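Local coordinates for RagB/SusD domain protein (Flavobacterium johnsoniae, PDB 5J90), which binds chitin as a SusD homologue encoded in a chitin-utilization locus, probably helping to capture chitin chains at the cell surface for uptake, at residues S273-Y278 against S285-S290; D280-S285 against W425-P430. All coordinates share one frame; numbering follows the deposited sequence.

Contact 1 (S273-Y278 against S285-S290); sequences SIMKGY and SYFDTS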
ATOM      1  N   SER A 273      14.132  28.163  -1.605  1.00 12.45           N
ATOM      2  CA  SER A 273      14.525  27.653  -2.913  1.00 12.25           C
ATOM      3  C   SER A 273      13.452  27.882  -3.975  1.00 13.02           C
ATOM      4  O   SER A 273      13.726  28.396  -5.071  1.00 13.00           O
ATOM      5  CB  SER A 273      14.852  26.157  -2.814  1.00 13.44           C
ATOM      6  OG  SER A 273      15.134  25.629  -4.098  1.00 13.72           O
ATOM      7  N   ILE A 274      12.224  27.502  -3.656  1.00 11.75           N
ATOM      8  CA  ILE A 274      11.143  27.569  -4.627  1.00 12.62           C
ATOM      9  C   ILE A 274      10.662  28.998  -4.874  1.00 12.52           C
ATOM     10  O   ILE A 274      10.547  29.427  -6.021  1.00 13.37           O
ATOM     11  CB  ILE A 274       9.992  26.626  -4.217  1.00 11.20           C
ATOM     12  CG1 ILE A 274      10.481  25.176  -4.314  1.00 13.68           C
ATOM     13  CG2 ILE A 274       8.769  26.854  -5.093  1.00 11.93           C
ATOM     14  CD1 ILE A 274       9.488  24.130  -3.801  1.00 13.01           C
ATOM     15  N   MET A 275      10.382  29.742  -3.810  1.00 13.42           N
ATOM     16  CA  MET A 275       9.832  31.083  -3.993  1.00 12.38           C
ATOM     17  C   MET A 275      10.869  32.100  -4.502  1.00 14.34           C
ATOM     18  O   MET A 275      10.539  32.949  -5.333  1.00 15.46           O
ATOM     19  CB  MET A 275       9.079  31.561  -2.742  1.00 13.97           C
ATOM     20  CG  MET A 275       7.857  30.673  -2.432  1.00 15.55           C
ATOM     21  SD  MET A 275       6.677  31.365  -1.253  1.00 15.00           S
ATOM     22  CE  MET A 275       5.921  32.637  -2.266  1.00 12.54           C
ATOM     23  N   LYS A 276      12.113  31.998  -4.038  1.00 13.50           N
ATOM     24  CA  LYS A 276      13.176  32.844  -4.595  1.00 14.71           C
ATOM     25  C   LYS A 276      13.454  32.484  -6.049  1.00 17.26           C
ATOM     26  O   LYS A 276      13.669  33.365  -6.882  1.00 17.65           O
ATOM     27  CB  LYS A 276      14.471  32.708  -3.799  1.00 16.91           C
ATOM     28  CG  LYS A 276      14.574  33.580  -2.573  1.00 20.48           C
ATOM     29  CD  LYS A 276      16.024  33.584  -2.108  1.00 30.18           C
ATOM     30  CE  LYS A 276      16.317  34.676  -1.103  1.00 34.43           C
ATOM     31  NZ  LYS A 276      17.653  34.450  -0.479  1.00 27.29           N
ATOM     32  N   GLY A 277      13.465  31.190  -6.360  1.00 14.48           N
ATOM     33  CA  GLY A 277      13.728  30.750  -7.721  1.00 14.72           C
ATOM     34  C   GLY A 277      12.755  31.374  -8.701  1.00 15.65           C
ATOM     35  O   GLY A 277      13.136  31.830  -9.785  1.00 17.84           O
ATOM     36  N   TYR A 278      11.485  31.402  -8.314  1.00 15.16           N
ATOM     37  CA  TYR A 278      10.438  31.972  -9.150  1.00 15.17           C
ATOM     38  C   TYR A 278      10.300  33.488  -8.997  1.00 14.78           C
ATOM     39  O   TYR A 278       9.480  34.093  -9.676  1.00 15.09           O
ATOM     40  CB  TYR A 278       9.085  31.341  -8.810  1.00 14.98           C
ATOM     41  CG  TYR A 278       8.860  29.916  -9.291  1.00 15.27           C
ATOM     42  CD1 TYR A 278       9.544  29.389 -10.386  1.00 13.75           C
ATOM     43  CD2 TYR A 278       7.925  29.106  -8.656  1.00 14.74           C
ATOM     44  CE1 TYR A 278       9.305  28.085 -10.824  1.00 14.19           C
ATOM     45  CE2 TYR A 278       7.683  27.812  -9.083  1.00 13.44           C
ATOM     46  CZ  TYR A 278       8.371  27.302 -10.163  1.00 13.39           C
ATOM     47  OH  TYR A 278       8.106  26.009 -10.579  1.00 13.71           O
ATOM     48  N   SER A 285       4.477  38.685   1.732  1.00 15.44           N
ATOM     49  CA  SER A 285       3.476  38.549   2.781  1.00 15.89           C
ATOM     50  C   SER A 285       3.601  37.208   3.503  1.00 12.62           C
ATOM     51  O   SER A 285       3.174  37.085   4.646  1.00 13.76           O
ATOM     52  CB  SER A 285       2.059  38.754   2.250  1.00 18.02           C
ATOM     53  OG  SER A 285       1.705  37.766   1.296  1.00 17.84           O
ATOM     54  N   TYR A 286       4.201  36.218   2.848  1.00 13.74           N
ATOM     55  CA  TYR A 286       4.388  34.910   3.478  1.00 12.30           C
ATOM     56  C   TYR A 286       5.444  34.964   4.577  1.00 11.45           C
ATOM     57  O   TYR A 286       5.313  34.291   5.607  1.00 11.40           O
ATOM     58  CB  TYR A 286       4.811  33.846   2.453  1.00 11.75           C
ATOM     59  CG  TYR A 286       3.710  33.295   1.567  1.00 10.73           C
ATOM     60  CD1 TYR A 286       2.471  33.918   1.472  1.00 12.63           C
ATOM     61  CD2 TYR A 286       3.927  32.143   0.825  1.00 11.23           C
ATOM     62  CE1 TYR A 286       1.467  33.400   0.658  1.00 12.09           C
ATOM     63  CE2 TYR A 286       2.938  31.627   0.005  1.00 11.09           C
ATOM     64  CZ  TYR A 286       1.713  32.248  -0.069  1.00 10.54           C
ATOM     65  OH  TYR A 286       0.721  31.738  -0.874  1.00 11.64           O
ATOM     66  N   PHE A 287       6.493  35.761   4.344  1.00 13.89           N
ATOM     67  CA  PHE A 287       7.663  35.799   5.217  1.00 11.92           C
ATOM     68  C   PHE A 287       8.141  37.223   5.462  1.00 13.35           C
ATOM     69  O   PHE A 287       7.842  38.122   4.685  1.00 13.52           O
ATOM     70  CB  PHE A 287       8.790  34.972   4.603  1.00 12.46           C
ATOM     71  CG  PHE A 287       8.382  33.559   4.296  1.00 11.35           C
ATOM     72  CD1 PHE A 287       8.156  32.669   5.326  1.00 12.56           C
ATOM     73  CD2 PHE A 287       8.196  33.136   2.991  1.00 12.77           C
ATOM     74  CE1 PHE A 287       7.755  31.365   5.071  1.00 11.46           C
ATOM     75  CE2 PHE A 287       7.791  31.832   2.716  1.00 12.59           C
ATOM     76  CZ  PHE A 287       7.572  30.946   3.759  1.00 12.58           C
ATOM     77  N   ASP A 288       8.866  37.414   6.558  1.00 11.96           N
ATOM     78  CA  ASP A 288       9.521  38.688   6.840  1.00 12.35           C
ATOM     79  C   ASP A 288      10.979  38.599   6.419  1.00 15.73           C
ATOM     80  O   ASP A 288      11.590  37.532   6.459  1.00 13.80           O
ATOM     81  CB  ASP A 288       9.464  39.016   8.337  1.00 14.96           C
ATOM     82  CG  ASP A 288       8.061  39.309   8.834  1.00 13.42           C
ATOM     83  OD1 ASP A 288       7.217  39.785   8.047  1.00 14.77           O
ATOM     84  OD2 ASP A 288       7.804  39.071  10.033  1.00 18.74           O
ATOM     85  N   THR A 289      11.562  39.728   6.030  1.00 15.96           N
ATOM     86  CA  THR A 289      12.994  39.731   5.764  1.00 16.09           C
ATOM     87  C   THR A 289      13.775  39.422   7.041  1.00 13.09           C
ATOM     88  O   THR A 289      13.325  39.723   8.152  1.00 14.60           O
ATOM     89  CB  THR A 289      13.475  41.063   5.141  1.00 17.89           C
ATOM     90  OG1 THR A 289      13.095  42.157   5.987  1.00 18.60           O
ATOM     91  CG2 THR A 289      12.852  41.253   3.773  1.00 18.01           C
ATOM     92  N   SER A 290      14.939  38.813   6.858  1.00 15.35           N
ATOM     93  CA  SER A 290      15.766  38.301   7.948  1.00 14.42           C
ATOM     94  C   SER A 290      16.404  39.412   8.785  1.00 14.49           C
ATOM     95  O   SER A 290      16.826  40.433   8.238  1.00 19.69           O
ATOM     96  CB  SER A 290      16.865  37.412   7.355  1.00 17.30           C
ATOM     97  OG  SER A 290      17.828  37.039   8.325  1.00 18.69           O
TER

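Contact 2 (D280-S285 against W425-P430); sequences DPRIAS and WIAGFP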
ATOM      1  N   ASP A 280       8.854  34.960  -6.662  1.00 15.14           N
ATOM      2  CA  ASP A 280       7.423  34.971  -6.433  1.00 12.58           C
ATOM      3  C   ASP A 280       7.043  36.142  -5.531  1.00 12.14           C
ATOM      4  O   ASP A 280       7.526  36.229  -4.405  1.00 13.31           O
ATOM      5  CB  ASP A 280       7.060  33.635  -5.774  1.00 14.07           C
ATOM      6  CG  ASP A 280       5.580  33.350  -5.796  1.00 12.97           C
ATOM      7  OD1 ASP A 280       4.786  34.249  -5.475  1.00 12.58           O
ATOM      8  OD2 ASP A 280       5.206  32.200  -6.142  1.00 13.14           O
ATOM      9  N   PRO A 281       6.163  37.038  -6.011  1.00 12.40           N
ATOM     10  CA  PRO A 281       5.816  38.217  -5.204  1.00 15.09           C
ATOM     11  C   PRO A 281       5.029  37.881  -3.937  1.00 16.40           C
ATOM     12  O   PRO A 281       4.902  38.738  -3.063  1.00 17.06           O
ATOM     13  CB  PRO A 281       4.963  39.062  -6.157  1.00 15.63           C
ATOM     14  CG  PRO A 281       4.404  38.086  -7.133  1.00 17.05           C
ATOM     15  CD  PRO A 281       5.475  37.040  -7.313  1.00 14.34           C
ATOM     16  N   ARG A 282       4.514  36.658  -3.825  1.00 12.59           N
ATOM     17  CA  ARG A 282       3.819  36.257  -2.604  1.00 13.47           C
ATOM     18  C   ARG A 282       4.776  36.107  -1.425  1.00 13.72           C
ATOM     19  O   ARG A 282       4.342  36.049  -0.276  1.00 13.78           O
ATOM     20  CB  ARG A 282       3.030  34.958  -2.831  1.00 11.52           C
ATOM     21  CG  ARG A 282       1.825  35.158  -3.740  1.00 11.86           C
ATOM     22  CD  ARG A 282       1.200  33.822  -4.167  1.00 12.17           C
ATOM     23  NE  ARG A 282       2.058  33.106  -5.108  1.00 10.49           N
ATOM     24  CZ  ARG A 282       1.682  32.023  -5.785  1.00 10.73           C
ATOM     25  NH1 ARG A 282       0.457  31.534  -5.623  1.00 11.71           N
ATOM     26  NH2 ARG A 282       2.525  31.445  -6.624  1.00 11.19           N
ATOM     27  N   ILE A 283       6.076  36.078  -1.707  1.00 12.45           N
ATOM     28  CA  ILE A 283       7.073  35.859  -0.669  1.00 13.11           C
ATOM     29  C   ILE A 283       7.012  36.946   0.406  1.00 12.45           C
ATOM     30  O   ILE A 283       7.280  36.680   1.574  1.00 13.53           O
ATOM     31  CB  ILE A 283       8.493  35.769  -1.273  1.00 12.97           C
ATOM     32  CG1 ILE A 283       9.448  35.020  -0.346  1.00 14.81           C
ATOM     33  CG2 ILE A 283       9.031  37.157  -1.613  1.00 15.61           C
ATOM     34  CD1 ILE A 283      10.783  34.716  -1.002  1.00 17.49           C
ATOM     35  N   ALA A 284       6.624  38.155   0.006  1.00 13.87           N
ATOM     36  CA  ALA A 284       6.684  39.311   0.897  1.00 15.36           C
ATOM     37  C   ALA A 284       5.642  39.257   2.010  1.00 15.63           C
ATOM     38  O   ALA A 284       5.890  39.734   3.113  1.00 17.38           O
ATOM     39  CB  ALA A 284       6.553  40.600   0.103  1.00 17.52           C
ATOM     40  N   SER A 285       4.477  38.685   1.732  1.00 15.44           N
ATOM     41  CA  SER A 285       3.476  38.549   2.781  1.00 15.89           C
ATOM     42  C   SER A 285       3.601  37.208   3.503  1.00 12.62           C
ATOM     43  O   SER A 285       3.174  37.085   4.646  1.00 13.76           O
ATOM     44  CB  SER A 285       2.059  38.754   2.250  1.00 18.02           C
ATOM     45  OG  SER A 285       1.705  37.766   1.296  1.00 17.84           O
ATOM     46  N   TRP A 425       0.952  23.951  -3.689  1.00  8.15           N
ATOM     47  CA  TRP A 425       1.761  24.026  -2.481  1.00  8.66           C
ATOM     48  C   TRP A 425       2.046  25.490  -2.107  1.00  9.62           C
ATOM     49  O   TRP A 425       1.874  25.882  -0.951  1.00  9.43           O
ATOM     50  CB  TRP A 425       3.037  23.222  -2.724  1.00  8.55           C
ATOM     51  CG  TRP A 425       4.068  23.119  -1.621  1.00  8.90           C
ATOM     52  CD1 TRP A 425       4.140  22.160  -0.646  1.00  8.87           C
ATOM     53  CD2 TRP A 425       5.243  23.930  -1.467  1.00  9.02           C
ATOM     54  NE1 TRP A 425       5.259  22.349   0.126  1.00  8.68           N
ATOM     55  CE2 TRP A 425       5.952  23.436  -0.350  1.00  8.35           C
ATOM     56  CE3 TRP A 425       5.752  25.042  -2.152  1.00 10.27           C
ATOM     57  CZ2 TRP A 425       7.151  23.999   0.087  1.00  9.60           C
ATOM     58  CZ3 TRP A 425       6.940  25.609  -1.706  1.00 10.38           C
ATOM     59  CH2 TRP A 425       7.625  25.087  -0.598  1.00  9.89           C
ATOM     60  N   ILE A 426       2.446  26.308  -3.077  1.00  9.15           N
ATOM     61  CA  ILE A 426       2.687  27.721  -2.766  1.00 10.42           C
ATOM     62  C   ILE A 426       1.401  28.395  -2.275  1.00  9.67           C
ATOM     63  O   ILE A 426       1.415  29.119  -1.277  1.00  9.65           O
ATOM     64  CB  ILE A 426       3.276  28.513  -3.962  1.00  8.92           C
ATOM     65  CG1 ILE A 426       4.632  27.943  -4.374  1.00  9.81           C
ATOM     66  CG2 ILE A 426       3.421  30.003  -3.598  1.00 10.21           C
ATOM     67  CD1 ILE A 426       5.156  28.485  -5.715  1.00 12.61           C
ATOM     68  N   ALA A 427       0.293  28.161  -2.974  1.00  8.82           N
ATOM     69  CA  ALA A 427      -0.972  28.811  -2.648  1.00  9.14           C
ATOM     70  C   ALA A 427      -1.507  28.458  -1.259  1.00 10.30           C
ATOM     71  O   ALA A 427      -2.189  29.273  -0.632  1.00 10.42           O
ATOM     72  CB  ALA A 427      -2.021  28.503  -3.723  1.00  9.72           C
ATOM     73  N   GLY A 428      -1.214  27.244  -0.782  1.00  8.95           N
ATOM     74  CA  GLY A 428      -1.803  26.764   0.459  1.00  9.58           C
ATOM     75  C   GLY A 428      -1.071  27.170   1.726  1.00 10.08           C
ATOM     76  O   GLY A 428      -1.557  26.884   2.814  1.00 10.61           O
ATOM     77  N   PHE A 429       0.077  27.836   1.594  1.00  9.72           N
ATOM     78  CA  PHE A 429       0.828  28.296   2.757  1.00  9.59           C
ATOM     79  C   PHE A 429      -0.079  29.181   3.610  1.00 12.03           C
ATOM     80  O   PHE A 429      -0.832  29.993   3.061  1.00 12.46           O
ATOM     81  CB  PHE A 429       2.063  29.076   2.291  1.00 10.97           C
ATOM     82  CG  PHE A 429       2.921  29.574   3.420  1.00 10.51           C
ATOM     83  CD1 PHE A 429       2.766  30.871   3.905  1.00 11.18           C
ATOM     84  CD2 PHE A 429       3.875  28.753   4.000  1.00 10.58           C
ATOM     85  CE1 PHE A 429       3.547  31.333   4.951  1.00 11.28           C
ATOM     86  CE2 PHE A 429       4.659  29.213   5.050  1.00 10.42           C
ATOM     87  CZ  PHE A 429       4.489  30.508   5.523  1.00 12.12           C
ATOM     88  N   PRO A 430      -0.015  29.048   4.953  1.00 11.15           N
ATOM     89  CA  PRO A 430       0.871  28.241   5.799  1.00 11.93           C
ATOM     90  C   PRO A 430       0.242  26.931   6.310  1.00 12.03           C
ATOM     91  O   PRO A 430       0.676  26.402   7.340  1.00 10.78           O
ATOM     92  CB  PRO A 430       1.102  29.174   6.990  1.00 12.37           C
ATOM     93  CG  PRO A 430      -0.242  29.803   7.178  1.00 12.41           C
ATOM     94  CD  PRO A 430      -0.833  29.962   5.775  1.00 13.62           C
TER

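Contact 1 (S273-Y278 against S285-S290)
A Met-aromatic contact, made by Met275 against Tyr286 and Phe287, joins the last turns of helix 269-277 to the end of the short helix 283-286 that follows it in the chain. It is small, with 105 Å² buried over both sides, and all three residues that touch are buried. The backbones stay well apart, the nearest CA pair, Met275 and Tyr286, being 10.0 Å from each other, so the side chains alone span the gap. Met275 does most of this: its CG lies beside the backbone N, anti to the carbonyl carbon, the next bond is extended, and the chain bends at chi3 (73°), which lays SD and CE together along one side of the Tyr286 ring. Met275 SD comes within 3.5 Å of Tyr286 CD2, and the methyl Met275 CE reaches the same CD2 at 3.7 Å. Since Met275 SD is 4.7 Å from the centroid of the Tyr286 ring and 64° off its normal, the sulfur approaches obliquely. The two side chains cross at about a right angle. Phe287 meets the same sulfur differently: Met275 SD lies at its edge, near the ring plane, 4.1 Å from Phe287 CE2. Phe287 is also the first residue to leave helical geometry. Two consecutive aromatic rings, one on the helix and one just past it, thus meet a single thioether sulfur. The polar end of Tyr286 is not part of this apolar patch; its OH bonds to the backbone O of Ile426. Helix 413-428 also packs on Met275 through Ile426, while Phe429, just beyond that helix, stacks on the face of Tyr286 turned away from the thioether and meets the Phe287 ring with the planes at about 55°.

Contact 2 (D280-S285 against W425-P430)
Van der Waals packing of Ile426 on the salt-bridged pair of Arg282 and Asp280 links the turn before helix 283-286 to the C-terminal end of helix 413-428. The methyl CG2 of Ile426 sits over the centre of one guanidinium face, 3.4 Å from Arg282 CZ, and the two side chains cross at about a right angle. The other branch of the isoleucine brings Ile426 CD1 to 3.7 Å from Asp280 OD2. Ala427 adds a looser touch, its CB 4.4 Å from Arg282 NH1.

The polar interactions lie within 280-285 and fix the surface that Ile426 meets. Arg282 grips Asp280 side-on: NE donates to OD1 at 3.0 Å, almost straight at 176°, and NH2 forms a salt bridge to OD2 at 2.8 Å, each oxygen using its syn lone pair. Asp280 OD1 also accepts from the backbone N of Arg282 at 2.9 Å, met on its anti side, a capping bond in the type I turn from Asp280 to Ile283. The bend of the arginine chain at chi3 (-71°) folds the guanidinium back to the carboxylate. An alanine in place of Asp280 would probably leave the Arg282 charge without its carboxylate mate and the backbone N of Arg282 without its cap, the guanidinium then relying on its remaining partners, Ser364 and Gln423 among them.

Further bonds tie Arg282 to its surroundings, NH1 to Ser364 of helix 353-368 and NH2 to Gln423 of helix 413-428. Helix 269-277 closes in through Met275, which touches both Asp280 and Arg282, and Phe365 and Arg368 of helix 353-368 also pack on Arg282.

In the fold
Contacts 1 and 2 are neighbouring parts of one buried core, their centres about 8 Å apart, and both draw on helix 283-286, with Ser285 common to the two. Their segments alternate along the chain. The hydrogen bond that ties contact 1 to helix 413-428, from Tyr286 OH to Ile426 O, measures 2.7 Å, and a second, between backbones, probably runs from Asp280 N to Met275 O at 2.9 Å. Packing adds Phe287 CE1 against Phe429 CZ at 3.4 Å and Met275 CE against Ile283 N at 3.5 Å. Together the two contacts join helices 269-277, 283-286 and 413-428 by packing of buried side chains.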